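Local coordinates for putative NADH-depentdent flavin oxidoreductase (Cupriavidus metallidurans, PDB 5OCS), which is an FMN-dependent ene-reductase of the Old Yellow Enzyme family, a flavoprotein that probably draws its reducing equivalents from NADH or NADPH, at the interface of chains A and B. Sequence-based numbering; all coordinates share one arbitrary frame. Chains: chain A/B, Putative NADH-depentdent flavin oxidoreductase.

The interface of chains A and B. Residues chain A 26, 37, 41, 44, 328; chain B 47, 350-351.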
ATOM      1  N   GLN A  26       0.502  15.009  -2.789  1.00  9.37           N
ATOM      2  CA  GLN A  26       0.385  14.438  -1.488  1.00  9.31           C
ATOM      3  C   GLN A  26       0.610  15.475  -0.377  1.00 10.20           C
ATOM      4  O   GLN A  26       0.282  15.180   0.769  1.00 10.01           O
ATOM      5  CB  GLN A  26       1.394  13.272  -1.313  1.00  9.14           C
ATOM      6  CG  GLN A  26       1.179  12.133  -2.276  1.00  9.44           C
ATOM      7  CD  GLN A  26      -0.183  11.530  -2.072  1.00  9.76           C
ATOM      8  OE1 GLN A  26      -0.460  10.950  -1.004  1.00 10.84           O
ATOM      9  NE2 GLN A  26      -1.067  11.707  -3.036  1.00  9.61           N
ATOM     10  N   TRP A  37       6.151   9.020   4.093  1.00 11.04           N
ATOM     11  CA  TRP A  37       4.859   8.910   3.408  1.00 10.25           C
ATOM     12  C   TRP A  37       5.054   8.503   1.948  1.00 10.14           C
ATOM     13  O   TRP A  37       4.303   7.662   1.430  1.00  9.94           O
ATOM     14  CB  TRP A  37       4.087  10.229   3.452  1.00 10.10           C
ATOM     15  CG  TRP A  37       2.816  10.128   2.657  1.00  9.79           C
ATOM     16  CD1 TRP A  37       2.585  10.623   1.411  1.00  9.89           C
ATOM     17  CD2 TRP A  37       1.677   9.356   2.995  1.00  9.59           C
ATOM     18  NE1 TRP A  37       1.347  10.259   0.984  1.00  9.79           N
ATOM     19  CE2 TRP A  37       0.765   9.471   1.937  1.00  9.71           C
ATOM     20  CE3 TRP A  37       1.321   8.601   4.105  1.00  9.69           C
ATOM     21  CZ2 TRP A  37      -0.460   8.872   1.962  1.00  9.75           C
ATOM     22  CZ3 TRP A  37       0.071   8.022   4.132  1.00  9.61           C
ATOM     23  CH2 TRP A  37      -0.798   8.149   3.071  1.00  9.75           C
ATOM     24  N   HIS A  41       3.330   5.425   0.098  1.00  8.71           N
ATOM     25  CA  HIS A  41       2.376   5.754  -0.976  1.00  8.53           C
ATOM     26  C   HIS A  41       2.818   5.340  -2.350  1.00  8.66           C
ATOM     27  O   HIS A  41       2.086   4.637  -3.078  1.00  8.63           O
ATOM     28  CB  HIS A  41       2.103   7.255  -0.917  1.00  9.14           C
ATOM     29  CG  HIS A  41       1.272   7.760  -2.046  1.00  9.31           C
ATOM     30  ND1 HIS A  41      -0.049   7.413  -2.212  1.00  9.86           N
ATOM     31  CD2 HIS A  41       1.597   8.547  -3.094  1.00 10.22           C
ATOM     32  CE1 HIS A  41      -0.514   8.006  -3.293  1.00  9.91           C
ATOM     33  NE2 HIS A  41       0.472   8.671  -3.862  1.00 10.03           N
ATOM     34  N   GLN A  44       3.014   1.522  -2.652  1.00 11.44           N
ATOM     35  CA  GLN A  44       1.687   0.946  -3.018  1.00 12.03           C
ATOM     36  C   GLN A  44       1.377   1.147  -4.469  1.00 12.05           C
ATOM     37  O   GLN A  44       0.941   0.228  -5.155  1.00 11.70           O
ATOM     38  CB  GLN A  44       0.499   1.638  -2.315  1.00 13.26           C
ATOM     39  CG  GLN A  44       0.391   1.338  -0.883  1.00 14.16           C
ATOM     40  CD  GLN A  44      -0.589   2.304  -0.243  1.00 14.04           C
ATOM     41  OE1 GLN A  44      -1.811   2.182  -0.428  1.00 11.99           O
ATOM     42  NE2 GLN A  44      -0.063   3.281   0.477  1.00 13.43           N
ATOM     43  N   LEU A 328      -6.608   5.757  -5.169  1.00 10.36           N
ATOM     44  CA  LEU A 328      -6.395   6.030  -3.742  1.00  9.86           C
ATOM     45  C   LEU A 328      -7.357   5.186  -2.907  1.00  9.61           C
ATOM     46  O   LEU A 328      -6.983   4.616  -1.877  1.00  9.68           O
ATOM     47  CB  LEU A 328      -6.577   7.494  -3.413  1.00 10.92           C
ATOM     48  CG  LEU A 328      -5.691   8.489  -4.156  1.00 11.31           C
ATOM     49  CD1 LEU A 328      -6.098   9.906  -3.823  1.00 12.54           C
ATOM     50  CD2 LEU A 328      -4.195   8.207  -3.959  1.00 11.88           C
TER
ATOM     51  N   LEU B  47      -2.888   2.063   7.198  1.00  8.67           N
ATOM     52  CA  LEU B  47      -3.786   3.081   6.650  1.00  9.10           C
ATOM     53  C   LEU B  47      -5.192   2.562   6.459  1.00  9.21           C
ATOM     54  O   LEU B  47      -6.084   3.321   6.086  1.00  9.81           O
ATOM     55  CB  LEU B  47      -3.236   3.589   5.307  1.00  9.75           C
ATOM     56  CG  LEU B  47      -1.786   4.052   5.311  1.00  9.94           C
ATOM     57  CD1 LEU B  47      -1.406   4.547   3.945  1.00 10.88           C
ATOM     58  CD2 LEU B  47      -1.469   5.066   6.390  1.00 10.10           C
ATOM     59  N   GLN B 350      -3.965  12.443   3.583  1.00 10.44           N
ATOM     60  CA  GLN B 350      -3.592  12.411   2.185  1.00 10.59           C
ATOM     61  C   GLN B 350      -4.630  11.774   1.320  1.00 10.55           C
ATOM     62  O   GLN B 350      -4.681  12.071   0.138  1.00 10.28           O
ATOM     63  CB  GLN B 350      -2.247  11.665   2.019  1.00 11.06           C
ATOM     64  CG  GLN B 350      -1.040  12.384   2.652  1.00 11.01           C
ATOM     65  CD  GLN B 350      -0.799  12.077   4.131  1.00 10.88           C
ATOM     66  OE1 GLN B 350      -1.655  11.518   4.806  1.00 10.72           O
ATOM     67  NE2 GLN B 350       0.345  12.481   4.643  1.00 11.43           N
ATOM     68  N   TYR B 351      -5.417  10.869   1.899  1.00 11.20           N
ATOM     69  CA  TYR B 351      -6.433  10.112   1.196  1.00 12.22           C
ATOM     70  C   TYR B 351      -7.855  10.540   1.542  1.00 13.83           C
ATOM     71  O   TYR B 351      -8.796   9.925   1.060  1.00 15.97           O
ATOM     72  CB  TYR B 351      -6.263   8.614   1.530  1.00 11.79           C
ATOM     73  CG  TYR B 351      -4.985   7.975   1.061  1.00 11.32           C
ATOM     74  CD1 TYR B 351      -4.202   8.525   0.034  1.00 11.17           C
ATOM     75  CD2 TYR B 351      -4.584   6.748   1.582  1.00 10.94           C
ATOM     76  CE1 TYR B 351      -3.061   7.897  -0.406  1.00 10.84           C
ATOM     77  CE2 TYR B 351      -3.422   6.131   1.150  1.00 11.16           C
ATOM     78  CZ  TYR B 351      -2.676   6.708   0.144  1.00 11.24           C
ATOM     79  OH  TYR B 351      -1.553   6.100  -0.301  1.00 10.80           O
TER
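B:Tyr351 and B:Gln350, neighbours on the 3-10 helix 349-354 in the C-terminal part of chain B, pack against A:Trp37 and A:His41 of helix 36-46 in part of the two-fold symmetric interface of the deposited assembly, which may be that of the working dimer; exchanging the chains gives the twin contact. The dense part surrounds the tyrosine. Its phenol oxygen OH lies in the imidazole plane and forms a nearly straight hydrogen bond with ND1 of A:His41 (2.8 Å), while the amide NE2 of A:Gln44 adds a weak one at 3.3 Å. CG of A:His41 lies anti to the backbone N (chi1 173°), which carries the imidazole to the tyrosine OH; separately, CB of A:His41 packs on the indole face opposite B:Gln350, offset toward the rim. The tyrosine and the six-membered indole ring meet edge to face, planes 61° apart, CH2 of A:Trp37 reaching over the rim of the phenol ring. CD2 of A:Leu328 packs 3.7 Å from CE1 of B:Tyr351. The bend of B:Gln350 at chi2 (87°) brings CD over the six-membered ring, 3.7 Å from its centroid, and the amide lies almost parallel to the indole. The packing is looser at the far rim of the indole, where B:Leu47 offers a methyl group, CD1, 3.8 Å from CH2 of A:Trp37. A:Gln26 steadies the tryptophan from within chain A: its carbonyl OE1 accepts the indole N-H on a lone pair, 2.8 Å from NE1 of A:Trp37.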